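PDB 3CC1: putative alpha-N-acetylgalactosaminidase from Bacillus halodurans C-125, which probably hydrolyses terminal alpha-linked N-acetylgalactosamine from glycoconjugates, as a glycosidase with an alpha-galactosidase-type barrel and a C-terminal beta sandwich. Local coordinates for residues I54-P59 with A174-D179; S63-P68 with A83-P88; F87-N92 with F96-D101. All coordinates share one frame; numbering follows the deposited sequence.

All three contacts involve the long loop that runs from strand 49-52 to helix 97-105 of the barrel, and contacts 2 and 3 are nested inside the chain excursion closed by contact 1. Contacts 1 and 3 are buried and mainly apolar: one is a meeting of two tryptophans, the other an edge-to-face phenylalanine pair with a leucine alongside, and Phe96 touches both tryptophans of contact 1. Contact 2 lies at the surface, where small side chains, a methyl among them, meet without a direct hydrogen bond, and a bound PEG accepts one from each segment. Contacts 2 and 3 share Phe87 and Pro88, while Arg86 of contact 2 reaches back to the carbonyl of Gln55 in contact 1.

Contact 1. Residues I54-P59 with A174-D179; sequences IQWYEP and AQWGVD
Trp56 and Trp176 reach for each other from opposite directions and meet through their six-membered rings alone. CH2 of Trp56 comes to 4.0 Å from CZ3 of Trp176, lying near the plane of the Trp176 indole at its edge. The planes stand at 86° with centroids 6.0 Å apart, and CZ3 of Trp176 approaches the Trp56 ring obliquely. Trp56 holds CG between its own backbone N and carbonyl carbon (chi1 46°), and this carries the indole out of the turn toward the other segment. Trp176 puts CG beside its backbone N instead (chi1 -66°) and extends its benzo edge back toward the loop. The surroundings are those of a TIM-type beta/alpha barrel: 54-59 follows strand 49-52, whereas 174-179 leads from helix 162-175 into strand 180-184, two places along the sheet from 49-52. The helix finishes in a Schellman motif, with Gly177 at positive phi and its N bonded to Ala174 O at 3.0 Å. On the other segment a type I turn runs from Gln55 to Glu58. That turn brings the next aromatic back against the first, so CD2 of Tyr57 sits over the centre of the Trp56 ring, 3.6 Å above its plane. Tyr57 in turn has CA of Gln55 over one face, offset toward the rim, and its hydroxyl is hydrogen-bonded to Asp151. The polar edge of Trp56 faces away from this meeting: NE1 is bonded to the carbonyl of His113 on strand 109-115, which fixes the rotation of the buried indole and satisfies its N-H. Phe96 touches both tryptophans, meeting Trp176 edge-to-face, and the carbonyl O of Trp176 accepts a hydrogen bond from Ser100 OG.

Contact 2. Residues S63-P68 with A83-P88; sequences SSAYNP and ATNRFP. With PEG (di(hydroxyethyl)ether), chain N.
This is a surface contact between two bends of one long loop, Ser63 and Ala65 against Thr84 and Asn85, in the excursion that joins strand 49-52 to helix 97-105 of the barrel. The first bend is a type I turn from Ser63 to Tyr66, combined with an ST turn: Ser63 OG accepts the N-H of Ala65 at 2.9 Å. OG is placed for this by lying anti to the Ser63 backbone N (chi1 177°), beside the carbonyl carbon. The same oxygen meets the other bend, 3.2 Å from CB of Asn85. No hydrogen bond crosses directly; Asn85 ND2 is near Ser63 OG, but the angle is poor. The methyl of Ala65 fills the adjoining spot, with CB 3.6 Å from Asn85 OD1 and Thr84 OG1 also beside it. Asn85 OD1 is thus buried against carbon and has no polar partner in the model. ND2 of the same amide is better placed, donating to the ether oxygen O2 of a bound PEG at 3.3 Å with an angle of 162°. With an alanine here in place of the asparagine, the PEG ether oxygen would probably lose this donor and a gap would open beside the Ala65 methyl, where the amide now packs. Behind the second bend Arg86 turns inward, bonding Gln55 O and Val26 O, and beyond the first Pro68 packs on Tyr124 of a second subunit. The PEG spans the two segments, its far end taking the backbone N-H of Ser64: N to O4 3.3 Å, nearly straight at 169°.

Contact 3. Residues F87-N92 with F96-D101; sequences FPSAKN and FKPLSD
Phe87 and Phe96 make a T-shaped pair on the buried side of this contact, where a 3-10 turn of the loop packs on the start of helix 97-105 in the beta/alpha barrel. Phe96 presents its edge: CE1 sits over the centre of the Phe87 ring, 3.7 Å above the plane, and the two planes stand at 85°. Phe96's CB points away from the loop, but the ring comes back to reach its neighbour. Leu99 adds a methyl to the same hydrophobic group: with CG anti to the backbone N (chi1 -178°), the branch extends to bring CD2 to 4.0 Å from CE1 of Phe87. Helix 28-41 lines this side through Val31 and Leu32, which touch Leu99.

On the partly exposed side the groups are smaller and partly polar, with a water in the interface. Ser89 and Pro98 meet through their CB atoms at 3.8 Å, and CG of Pro98 lies 3.4 Å from the carbonyl O of Ser89. Ser89 OG is hydrogen-bonded to Glu28 of helix 28-41. The water joins Ser89 OG to the first-turn N-H of Leu99, donating to OG at 2.7 Å and accepting from Leu99 N at 3.2 Å.

Contact 1. Residues I54-P59 with A174-D179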
ATOM      1  N   ILE A  54      20.385  27.059  -3.240  1.00 22.31           N
ATOM      2  CA  ILE A  54      20.857  27.346  -1.917  1.00 22.08           C
ATOM      3  C   ILE A  54      22.393  27.354  -1.807  1.00 22.28           C
ATOM      4  O   ILE A  54      23.109  26.793  -2.644  1.00 22.09           O
ATOM      5  CB  ILE A  54      20.290  26.365  -0.865  1.00 21.94           C
ATOM      6  CG1 ILE A  54      20.700  24.912  -1.161  1.00 22.58           C
ATOM      7  CG2 ILE A  54      18.792  26.512  -0.717  1.00 20.90           C
ATOM      8  CD1 ILE A  54      20.607  23.960   0.049  1.00 21.70           C
ATOM      9  N   GLN A  55      22.843  28.023  -0.769  1.00 23.01           N
ATOM     10  CA  GLN A  55      24.245  28.025  -0.334  1.00 23.58           C
ATOM     11  C   GLN A  55      25.117  28.892  -1.234  1.00 22.73           C
ATOM     12  O   GLN A  55      26.322  28.708  -1.333  1.00 21.98           O
ATOM     13  CB  GLN A  55      24.771  26.582  -0.144  1.00 23.53           C
ATOM     14  CG  GLN A  55      24.085  25.926   1.065  1.00 27.59           C
ATOM     15  CD  GLN A  55      24.455  24.468   1.299  1.00 32.75           C
ATOM     16  OE1 GLN A  55      24.854  24.115   2.401  1.00 40.27           O
ATOM     17  NE2 GLN A  55      24.237  23.614   0.305  1.00 32.76           N
ATOM     18  N   TRP A  56      24.463  29.851  -1.869  1.00 21.48           N
ATOM     19  CA  TRP A  56      25.130  30.884  -2.621  1.00 21.26           C
ATOM     20  C   TRP A  56      25.988  31.802  -1.741  1.00 21.26           C
ATOM     21  O   TRP A  56      26.769  32.579  -2.281  1.00 21.02           O
ATOM     22  CB  TRP A  56      24.105  31.710  -3.442  1.00 20.72           C
ATOM     23  CG  TRP A  56      22.875  32.140  -2.677  1.00 19.25           C
ATOM     24  CD1 TRP A  56      21.679  31.516  -2.684  1.00 18.66           C
ATOM     25  CD2 TRP A  56      22.727  33.281  -1.812  1.00 18.56           C
ATOM     26  NE1 TRP A  56      20.795  32.159  -1.849  1.00 21.12           N
ATOM     27  CE2 TRP A  56      21.407  33.260  -1.317  1.00 19.95           C
ATOM     28  CE3 TRP A  56      23.577  34.311  -1.401  1.00 17.86           C
ATOM     29  CZ2 TRP A  56      20.929  34.214  -0.451  1.00 19.75           C
ATOM     30  CZ3 TRP A  56      23.100  35.257  -0.552  1.00 17.33           C
ATOM     31  CH2 TRP A  56      21.786  35.209  -0.073  1.00 17.53           C
ATOM     32  N   TYR A  57      25.903  31.601  -0.405  1.00 21.31           N
ATOM     33  CA  TYR A  57      26.538  32.431   0.631  1.00 20.33           C
ATOM     34  C   TYR A  57      27.668  31.680   1.346  1.00 21.33           C
ATOM     35  O   TYR A  57      28.235  32.173   2.309  1.00 21.13           O
ATOM     36  CB  TYR A  57      25.469  32.898   1.657  1.00 20.77           C
ATOM     37  CG  TYR A  57      24.539  31.767   2.026  1.00 21.73           C
ATOM     38  CD1 TYR A  57      24.969  30.756   2.901  1.00 22.21           C
ATOM     39  CD2 TYR A  57      23.277  31.653   1.448  1.00 20.46           C
ATOM     40  CE1 TYR A  57      24.142  29.682   3.201  1.00 22.69           C
ATOM     41  CE2 TYR A  57      22.452  30.596   1.752  1.00 20.86           C
ATOM     42  CZ  TYR A  57      22.903  29.604   2.617  1.00 21.58           C
ATOM     43  OH  TYR A  57      22.090  28.540   2.952  1.00 25.55           O
ATOM     44  N   GLU A  58      27.989  30.481   0.848  1.00 22.34           N
ATOM     45  CA  GLU A  58      28.874  29.550   1.541  1.00 24.97           C
ATOM     46  C   GLU A  58      30.132  29.236   0.735  1.00 25.07           C
ATOM     47  O   GLU A  58      30.126  28.292  -0.043  1.00 26.23           O
ATOM     48  CB  GLU A  58      28.133  28.232   1.837  1.00 24.71           C
ATOM     49  CG  GLU A  58      28.870  27.280   2.790  1.00 31.11           C
ATOM     50  CD  GLU A  58      27.893  26.409   3.639  1.00 38.00           C
ATOM     51  OE1 GLU A  58      26.701  26.797   3.762  1.00 42.17           O
ATOM     52  OE2 GLU A  58      28.319  25.361   4.199  1.00 41.87           O
ATOM     53  N   PRO A  59      31.188  30.059   0.866  1.00 25.31           N
ATOM     54  CA  PRO A  59      32.399  29.729   0.137  1.00 25.82           C
ATOM     55  C   PRO A  59      33.060  28.593   0.888  1.00 26.54           C
ATOM     56  O   PRO A  59      32.813  28.383   2.092  1.00 28.08           O
ATOM     57  CB  PRO A  59      33.249  31.003   0.250  1.00 26.37           C
ATOM     58  CG  PRO A  59      32.849  31.574   1.575  1.00 25.48           C
ATOM     59  CD  PRO A  59      31.346  31.288   1.666  1.00 24.67           C
ATOM     60  N   ALA A 174      15.110  42.937  -2.575  1.00 23.78           N
ATOM     61  CA  ALA A 174      14.529  43.963  -3.454  1.00 24.26           C
ATOM     62  C   ALA A 174      15.627  44.884  -3.980  1.00 24.60           C
ATOM     63  O   ALA A 174      15.639  45.253  -5.161  1.00 25.73           O
ATOM     64  CB  ALA A 174      13.440  44.760  -2.752  1.00 23.89           C
ATOM     65  N   GLN A 175      16.546  45.227  -3.087  0.50 24.59           N
ATOM     66  CA  GLN A 175      17.698  46.045  -3.405  0.50 24.55           C
ATOM     67  C   GLN A 175      18.476  45.386  -4.531  0.50 24.11           C
ATOM     68  O   GLN A 175      18.845  46.036  -5.509  0.50 23.34           O
ATOM     69  CB  GLN A 175      18.596  46.185  -2.165  0.50 25.22           C
ATOM     70  CG  GLN A 175      19.756  47.143  -2.328  0.50 26.21           C
ATOM     71  CD  GLN A 175      20.701  47.129  -1.136  0.50 28.26           C
ATOM     72  OE1 GLN A 175      21.896  46.864  -1.277  0.50 29.50           O
ATOM     73  NE2 GLN A 175      20.169  47.430   0.042  0.50 28.68           N
ATOM     74  N   TRP A 176      18.665  44.076  -4.397  1.00 23.13           N
ATOM     75  CA  TRP A 176      19.421  43.286  -5.376  1.00 23.08           C
ATOM     76  C   TRP A 176      18.668  43.033  -6.695  1.00 23.27           C
ATOM     77  O   TRP A 176      19.206  42.442  -7.617  1.00 23.69           O
ATOM     78  CB  TRP A 176      19.842  41.933  -4.809  1.00 23.16           C
ATOM     79  CG  TRP A 176      20.803  41.994  -3.706  1.00 22.77           C
ATOM     80  CD1 TRP A 176      21.627  43.018  -3.403  1.00 24.96           C
ATOM     81  CD2 TRP A 176      21.118  40.934  -2.798  1.00 23.82           C
ATOM     82  NE1 TRP A 176      22.402  42.689  -2.320  1.00 24.86           N
ATOM     83  CE2 TRP A 176      22.110  41.411  -1.934  1.00 23.10           C
ATOM     84  CE3 TRP A 176      20.641  39.632  -2.632  1.00 24.31           C
ATOM     85  CZ2 TRP A 176      22.633  40.640  -0.900  1.00 25.04           C
ATOM     86  CZ3 TRP A 176      21.152  38.873  -1.626  1.00 25.59           C
ATOM     87  CH2 TRP A 176      22.138  39.383  -0.756  1.00 24.59           C
ATOM     88  N   GLY A 177      17.422  43.476  -6.782  1.00 23.59           N
ATOM     89  CA  GLY A 177      16.630  43.246  -7.987  1.00 23.75           C
ATOM     90  C   GLY A 177      16.137  41.821  -8.195  1.00 23.90           C
ATOM     91  O   GLY A 177      15.919  41.389  -9.340  1.00 24.58           O
ATOM     92  N   VAL A 178      15.978  41.093  -7.091  1.00 23.57           N
ATOM     93  CA  VAL A 178      15.464  39.723  -7.089  1.00 22.74           C
ATOM     94  C   VAL A 178      13.974  39.730  -7.479  1.00 23.54           C
ATOM     95  O   VAL A 178      13.215  40.606  -7.037  1.00 23.10           O
ATOM     96  CB  VAL A 178      15.661  39.040  -5.708  1.00 22.38           C
ATOM     97  CG1 VAL A 178      14.940  37.713  -5.636  1.00 19.95           C
ATOM     98  CG2 VAL A 178      17.180  38.857  -5.387  1.00 22.51           C
ATOM     99  N   ASP A 179      13.567  38.754  -8.310  1.00 22.69           N
ATOM    100  CA  ASP A 179      12.169  38.654  -8.798  1.00 23.15           C
ATOM    101  C   ASP A 179      11.399  37.460  -8.259  1.00 23.35           C
ATOM    102  O   ASP A 179      10.172  37.411  -8.342  1.00 24.21           O
ATOM    103  CB  ASP A 179      12.157  38.596 -10.339  1.00 23.13           C
ATOM    104  CG  ASP A 179      12.953  39.712 -10.940  1.00 24.09           C
ATOM    105  OD1 ASP A 179      12.622  40.878 -10.623  1.00 22.40           O
ATOM    106  OD2 ASP A 179      13.956  39.438 -11.636  1.00 23.12           O
TER

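Contact 2. Residues S63-P68 with A83-P88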
ATOM      1  N   SER A  63      38.951  28.774  -0.482  1.00 33.54           N
ATOM      2  CA  SER A  63      38.753  30.069  -1.138  1.00 34.62           C
ATOM      3  C   SER A  63      39.328  31.247  -0.352  1.00 34.34           C
ATOM      4  O   SER A  63      39.340  31.221   0.867  1.00 33.14           O
ATOM      5  CB  SER A  63      37.271  30.306  -1.309  1.00 34.50           C
ATOM      6  OG  SER A  63      37.110  31.581  -1.876  1.00 39.66           O
ATOM      7  N   SER A  64      39.799  32.294  -1.032  1.00 35.01           N
ATOM      8  CA  SER A  64      40.261  33.478  -0.296  1.00 35.74           C
ATOM      9  C   SER A  64      39.025  34.245   0.201  1.00 36.14           C
ATOM     10  O   SER A  64      39.115  35.151   1.027  1.00 35.68           O
ATOM     11  CB  SER A  64      41.170  34.358  -1.161  1.00 36.68           C
ATOM     12  OG  SER A  64      40.472  34.842  -2.294  1.00 36.84           O
ATOM     13  N   ALA A  65      37.851  33.831  -0.274  1.00 36.01           N
ATOM     14  CA  ALA A  65      36.568  34.386   0.258  1.00 36.68           C
ATOM     15  C   ALA A  65      36.221  33.855   1.691  1.00 35.69           C
ATOM     16  O   ALA A  65      35.208  34.253   2.303  1.00 36.99           O
ATOM     17  CB  ALA A  65      35.410  34.124  -0.737  1.00 35.75           C
ATOM     18  N   TYR A  66      37.080  32.987   2.237  1.00 34.90           N
ATOM     19  CA  TYR A  66      36.750  32.255   3.480  1.00 33.02           C
ATOM     20  C   TYR A  66      37.374  32.810   4.727  1.00 31.73           C
ATOM     21  O   TYR A  66      38.584  32.829   4.895  1.00 30.34           O
ATOM     22  CB  TYR A  66      37.189  30.798   3.366  1.00 32.82           C
ATOM     23  CG  TYR A  66      36.736  29.832   4.436  1.00 29.38           C
ATOM     24  CD1 TYR A  66      35.540  29.150   4.308  1.00 29.60           C
ATOM     25  CD2 TYR A  66      37.568  29.495   5.504  1.00 29.87           C
ATOM     26  CE1 TYR A  66      35.135  28.194   5.254  1.00 27.64           C
ATOM     27  CE2 TYR A  66      37.180  28.542   6.461  1.00 27.11           C
ATOM     28  CZ  TYR A  66      35.967  27.891   6.314  1.00 27.66           C
ATOM     29  OH  TYR A  66      35.572  26.924   7.206  1.00 28.56           O
ATOM     30  N   ASN A  67      36.507  33.163   5.654  1.00 31.08           N
ATOM     31  CA  ASN A  67      36.960  33.540   6.990  1.00 30.19           C
ATOM     32  C   ASN A  67      36.647  32.436   7.997  1.00 29.31           C
ATOM     33  O   ASN A  67      35.487  32.176   8.283  1.00 26.60           O
ATOM     34  CB  ASN A  67      36.252  34.842   7.390  1.00 30.30           C
ATOM     35  CG  ASN A  67      36.619  35.311   8.811  1.00 31.61           C
ATOM     36  OD1 ASN A  67      37.340  34.639   9.541  1.00 31.06           O
ATOM     37  ND2 ASN A  67      36.071  36.447   9.203  1.00 32.61           N
ATOM     38  N   PRO A  68      37.678  31.775   8.535  1.00 29.88           N
ATOM     39  CA  PRO A  68      37.402  30.621   9.383  1.00 30.65           C
ATOM     40  C   PRO A  68      36.658  30.980  10.673  1.00 31.24           C
ATOM     41  O   PRO A  68      36.014  30.123  11.286  1.00 30.52           O
ATOM     42  CB  PRO A  68      38.802  30.079   9.703  1.00 31.24           C
ATOM     43  CG  PRO A  68      39.691  31.238   9.524  1.00 30.52           C
ATOM     44  CD  PRO A  68      39.126  32.030   8.410  1.00 30.29           C
ATOM     45  N   ALA A  83      28.825  34.564  -2.009  1.00 24.64           N
ATOM     46  CA  ALA A  83      30.225  34.150  -1.945  1.00 23.85           C
ATOM     47  C   ALA A  83      30.964  34.849  -3.078  1.00 24.36           C
ATOM     48  O   ALA A  83      30.713  34.582  -4.249  1.00 25.11           O
ATOM     49  CB  ALA A  83      30.349  32.611  -2.033  1.00 22.46           C
ATOM     50  N   THR A  84      31.860  35.755  -2.728  1.00 24.83           N
ATOM     51  CA  THR A  84      32.545  36.592  -3.713  1.00 25.91           C
ATOM     52  C   THR A  84      33.575  35.865  -4.587  1.00 25.66           C
ATOM     53  O   THR A  84      33.923  36.353  -5.625  1.00 27.04           O
ATOM     54  CB  THR A  84      33.177  37.831  -3.072  1.00 26.55           C
ATOM     55  OG1 THR A  84      33.994  37.420  -1.969  1.00 26.86           O
ATOM     56  CG2 THR A  84      32.066  38.809  -2.600  1.00 26.85           C
ATOM     57  N   ASN A  85      34.014  34.674  -4.210  1.00 26.43           N
ATOM     58  CA  ASN A  85      34.848  33.852  -5.107  1.00 25.73           C
ATOM     59  C   ASN A  85      34.021  33.360  -6.296  1.00 25.52           C
ATOM     60  O   ASN A  85      34.471  33.345  -7.445  1.00 25.27           O
ATOM     61  CB  ASN A  85      35.472  32.673  -4.344  1.00 26.45           C
ATOM     62  CG  ASN A  85      34.433  31.765  -3.670  1.00 26.37           C
ATOM     63  OD1 ASN A  85      33.485  32.231  -3.074  1.00 27.43           O
ATOM     64  ND2 ASN A  85      34.637  30.465  -3.757  1.00 28.97           N
ATOM     65  N   ARG A  86      32.765  33.016  -6.015  1.00 24.99           N
ATOM     66  CA  ARG A  86      31.852  32.489  -7.037  1.00 24.80           C
ATOM     67  C   ARG A  86      31.140  33.625  -7.774  1.00 24.22           C
ATOM     68  O   ARG A  86      30.846  33.533  -8.953  1.00 23.18           O
ATOM     69  CB  ARG A  86      30.840  31.536  -6.417  1.00 24.47           C
ATOM     70  CG  ARG A  86      31.462  30.187  -6.035  1.00 25.41           C
ATOM     71  CD  ARG A  86      30.603  29.408  -5.066  1.00 27.74           C
ATOM     72  NE  ARG A  86      29.228  29.385  -5.528  1.00 26.43           N
ATOM     73  CZ  ARG A  86      28.170  29.179  -4.756  1.00 26.38           C
ATOM     74  NH1 ARG A  86      28.327  28.918  -3.448  1.00 26.17           N
ATOM     75  NH2 ARG A  86      26.952  29.256  -5.298  1.00 24.79           N
ATOM     76  N   PHE A  87      30.892  34.704  -7.052  1.00 23.48           N
ATOM     77  CA  PHE A  87      30.164  35.843  -7.585  1.00 23.23           C
ATOM     78  C   PHE A  87      31.007  37.115  -7.427  1.00 23.93           C
ATOM     79  O   PHE A  87      30.748  37.950  -6.564  1.00 22.58           O
ATOM     80  CB  PHE A  87      28.801  35.994  -6.895  1.00 23.60           C
ATOM     81  CG  PHE A  87      27.893  34.816  -7.065  1.00 21.31           C
ATOM     82  CD1 PHE A  87      27.228  34.593  -8.256  1.00 22.31           C
ATOM     83  CD2 PHE A  87      27.722  33.908  -6.030  1.00 22.07           C
ATOM     84  CE1 PHE A  87      26.403  33.476  -8.410  1.00 23.59           C
ATOM     85  CE2 PHE A  87      26.917  32.778  -6.188  1.00 24.44           C
ATOM     86  CZ  PHE A  87      26.258  32.577  -7.369  1.00 22.82           C
ATOM     87  N   PRO A  88      32.054  37.251  -8.243  1.00 24.19           N
ATOM     88  CA  PRO A  88      32.943  38.411  -8.042  1.00 24.97           C
ATOM     89  C   PRO A  88      32.270  39.767  -8.235  1.00 24.59           C
ATOM     90  O   PRO A  88      32.698  40.729  -7.622  1.00 24.81           O
ATOM     91  CB  PRO A  88      34.078  38.198  -9.035  1.00 24.82           C
ATOM     92  CG  PRO A  88      33.755  36.957  -9.777  1.00 24.95           C
ATOM     93  CD  PRO A  88      32.444  36.412  -9.372  1.00 24.09           C
TER
HETATM   94  C1  PEG N 444      36.155  29.966  -6.989  1.00 62.82           C
HETATM   95  O1  PEG N 444      35.117  29.277  -7.730  1.00 62.55           O
HETATM   96  C2  PEG N 444      36.878  29.051  -5.978  1.00 62.42           C
HETATM   97  O2  PEG N 444      37.582  29.776  -4.951  1.00 60.75           O
HETATM   98  C3  PEG N 444      38.814  30.378  -5.372  1.00 59.07           C
HETATM   99  C4  PEG N 444      38.960  31.795  -4.803  1.00 57.58           C
HETATM  100  O4  PEG N 444      40.266  31.974  -4.262  1.00 55.37           O

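Contact 3. Residues F87-N92 with F96-D101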
ATOM      1  N   PHE A  87      30.892  34.704  -7.052  1.00 23.48           N
ATOM      2  CA  PHE A  87      30.164  35.843  -7.585  1.00 23.23           C
ATOM      3  C   PHE A  87      31.007  37.115  -7.427  1.00 23.93           C
ATOM      4  O   PHE A  87      30.748  37.950  -6.564  1.00 22.58           O
ATOM      5  CB  PHE A  87      28.801  35.994  -6.895  1.00 23.60           C
ATOM      6  CG  PHE A  87      27.893  34.816  -7.065  1.00 21.31           C
ATOM      7  CD1 PHE A  87      27.228  34.593  -8.256  1.00 22.31           C
ATOM      8  CD2 PHE A  87      27.722  33.908  -6.030  1.00 22.07           C
ATOM      9  CE1 PHE A  87      26.403  33.476  -8.410  1.00 23.59           C
ATOM     10  CE2 PHE A  87      26.917  32.778  -6.188  1.00 24.44           C
ATOM     11  CZ  PHE A  87      26.258  32.577  -7.369  1.00 22.82           C
ATOM     12  N   PRO A  88      32.054  37.251  -8.243  1.00 24.19           N
ATOM     13  CA  PRO A  88      32.943  38.411  -8.042  1.00 24.97           C
ATOM     14  C   PRO A  88      32.270  39.767  -8.235  1.00 24.59           C
ATOM     15  O   PRO A  88      32.698  40.729  -7.622  1.00 24.81           O
ATOM     16  CB  PRO A  88      34.078  38.198  -9.035  1.00 24.82           C
ATOM     17  CG  PRO A  88      33.755  36.957  -9.777  1.00 24.95           C
ATOM     18  CD  PRO A  88      32.444  36.412  -9.372  1.00 24.09           C
ATOM     19  N   SER A  89      31.209  39.841  -9.027  1.00 24.66           N
ATOM     20  CA  SER A  89      30.499  41.117  -9.212  1.00 24.58           C
ATOM     21  C   SER A  89      29.783  41.550  -7.925  1.00 25.00           C
ATOM     22  O   SER A  89      29.352  42.692  -7.811  1.00 25.12           O
ATOM     23  CB  SER A  89      29.482  41.042 -10.360  1.00 24.75           C
ATOM     24  OG  SER A  89      28.418  40.091 -10.094  1.00 23.93           O
ATOM     25  N   ALA A  90      29.694  40.644  -6.963  1.00 24.18           N
ATOM     26  CA  ALA A  90      29.021  40.898  -5.679  1.00 25.04           C
ATOM     27  C   ALA A  90      29.888  41.708  -4.727  1.00 25.65           C
ATOM     28  O   ALA A  90      29.431  42.145  -3.690  1.00 26.21           O
ATOM     29  CB  ALA A  90      28.646  39.594  -5.017  1.00 24.14           C
ATOM     30  N   LYS A  91      31.156  41.867  -5.071  1.00 26.31           N
ATOM     31  CA  LYS A  91      32.118  42.481  -4.154  1.00 27.38           C
ATOM     32  C   LYS A  91      31.809  43.948  -3.892  1.00 27.91           C
ATOM     33  O   LYS A  91      31.080  44.606  -4.644  1.00 27.35           O
ATOM     34  CB  LYS A  91      33.535  42.376  -4.697  1.00 27.63           C
ATOM     35  CG  LYS A  91      34.130  40.988  -4.600  1.00 28.78           C
ATOM     36  CD  LYS A  91      35.422  40.961  -5.366  1.00 34.19           C
ATOM     37  CE  LYS A  91      36.078  39.590  -5.283  1.00 38.79           C
ATOM     38  NZ  LYS A  91      37.466  39.640  -5.842  1.00 42.09           N
ATOM     39  N   ASN A  92      32.361  44.439  -2.789  1.00 26.91           N
ATOM     40  CA  ASN A  92      32.277  45.860  -2.454  1.00 27.11           C
ATOM     41  C   ASN A  92      30.832  46.368  -2.312  1.00 26.45           C
ATOM     42  O   ASN A  92      30.506  47.511  -2.658  1.00 25.79           O
ATOM     43  CB  ASN A  92      33.057  46.682  -3.499  1.00 27.02           C
ATOM     44  CG  ASN A  92      34.548  46.325  -3.524  1.00 28.59           C
ATOM     45  OD1 ASN A  92      34.945  45.287  -4.083  1.00 28.36           O
ATOM     46  ND2 ASN A  92      35.378  47.190  -2.944  1.00 23.70           N
ATOM     47  N   PHE A  96      23.873  40.865  -5.281  1.00 23.23           N
ATOM     48  CA  PHE A  96      23.397  40.268  -6.530  1.00 23.45           C
ATOM     49  C   PHE A  96      22.886  41.333  -7.529  1.00 23.13           C
ATOM     50  O   PHE A  96      22.384  40.995  -8.572  1.00 24.15           O
ATOM     51  CB  PHE A  96      22.284  39.241  -6.263  1.00 23.41           C
ATOM     52  CG  PHE A  96      22.778  37.851  -5.906  1.00 22.38           C
ATOM     53  CD1 PHE A  96      23.809  37.265  -6.598  1.00 22.79           C
ATOM     54  CD2 PHE A  96      22.150  37.115  -4.905  1.00 22.97           C
ATOM     55  CE1 PHE A  96      24.221  35.975  -6.290  1.00 24.72           C
ATOM     56  CE2 PHE A  96      22.570  35.829  -4.589  1.00 25.82           C
ATOM     57  CZ  PHE A  96      23.604  35.268  -5.288  1.00 24.23           C
ATOM     58  N   LYS A  97      23.026  42.613  -7.219  1.00 23.62           N
ATOM     59  CA  LYS A  97      22.466  43.658  -8.111  1.00 24.48           C
ATOM     60  C   LYS A  97      23.074  43.598  -9.524  1.00 24.48           C
ATOM     61  O   LYS A  97      22.358  43.640 -10.484  1.00 24.40           O
ATOM     62  CB  LYS A  97      22.550  45.047  -7.490  1.00 24.89           C
ATOM     63  CG  LYS A  97      21.862  46.198  -8.310  1.00 26.98           C
ATOM     64  CD  LYS A  97      20.415  45.874  -8.602  1.00 30.63           C
ATOM     65  CE  LYS A  97      19.604  47.075  -9.173  1.00 34.66           C
ATOM     66  NZ  LYS A  97      18.148  46.585  -9.438  1.00 37.61           N
ATOM     67  N   PRO A  98      24.398  43.450  -9.657  1.00 24.41           N
ATOM     68  CA  PRO A  98      24.941  43.402 -11.004  1.00 24.37           C
ATOM     69  C   PRO A  98      24.476  42.180 -11.813  1.00 23.68           C
ATOM     70  O   PRO A  98      24.239  42.267 -13.011  1.00 23.56           O
ATOM     71  CB  PRO A  98      26.454  43.371 -10.771  1.00 24.81           C
ATOM     72  CG  PRO A  98      26.635  44.031  -9.444  1.00 25.56           C
ATOM     73  CD  PRO A  98      25.433  43.622  -8.644  1.00 24.94           C
ATOM     74  N   LEU A  99      24.341  41.058 -11.149  1.00 23.24           N
ATOM     75  CA  LEU A  99      23.940  39.818 -11.795  1.00 22.65           C
ATOM     76  C   LEU A  99      22.488  39.911 -12.249  1.00 22.11           C
ATOM     77  O   LEU A  99      22.190  39.573 -13.357  1.00 22.00           O
ATOM     78  CB  LEU A  99      24.172  38.610 -10.851  1.00 23.03           C
ATOM     79  CG  LEU A  99      23.853  37.213 -11.386  1.00 24.11           C
ATOM     80  CD1 LEU A  99      24.517  36.937 -12.741  1.00 25.43           C
ATOM     81  CD2 LEU A  99      24.246  36.188 -10.352  1.00 26.81           C
ATOM     82  N   SER A 100      21.617  40.439 -11.402  1.00 22.46           N
ATOM     83  CA  SER A 100      20.227  40.584 -11.743  1.00 22.83           C
ATOM     84  C   SER A 100      20.059  41.605 -12.845  1.00 22.65           C
ATOM     85  O   SER A 100      19.237  41.416 -13.707  1.00 22.30           O
ATOM     86  CB  SER A 100      19.358  40.903 -10.514  1.00 22.29           C
ATOM     87  OG  SER A 100      19.475  42.232 -10.074  1.00 24.61           O
ATOM     88  N   ASP A 101      20.888  42.654 -12.838  1.00 23.58           N
ATOM     89  CA  ASP A 101      20.879  43.662 -13.902  1.00 23.94           C
ATOM     90  C   ASP A 101      21.227  43.018 -15.238  1.00 23.09           C
ATOM     91  O   ASP A 101      20.622  43.309 -16.253  1.00 22.83           O
ATOM     92  CB  ASP A 101      21.921  44.771 -13.641  1.00 24.87           C
ATOM     93  CG  ASP A 101      21.437  45.886 -12.677  1.00 26.95           C
ATOM     94  OD1 ASP A 101      20.255  45.974 -12.313  1.00 29.55           O
ATOM     95  OD2 ASP A 101      22.287  46.715 -12.285  1.00 30.80           O
TER
HETATM   96  O   HOH W   1      26.171  40.309  -8.634  1.00 22.97           O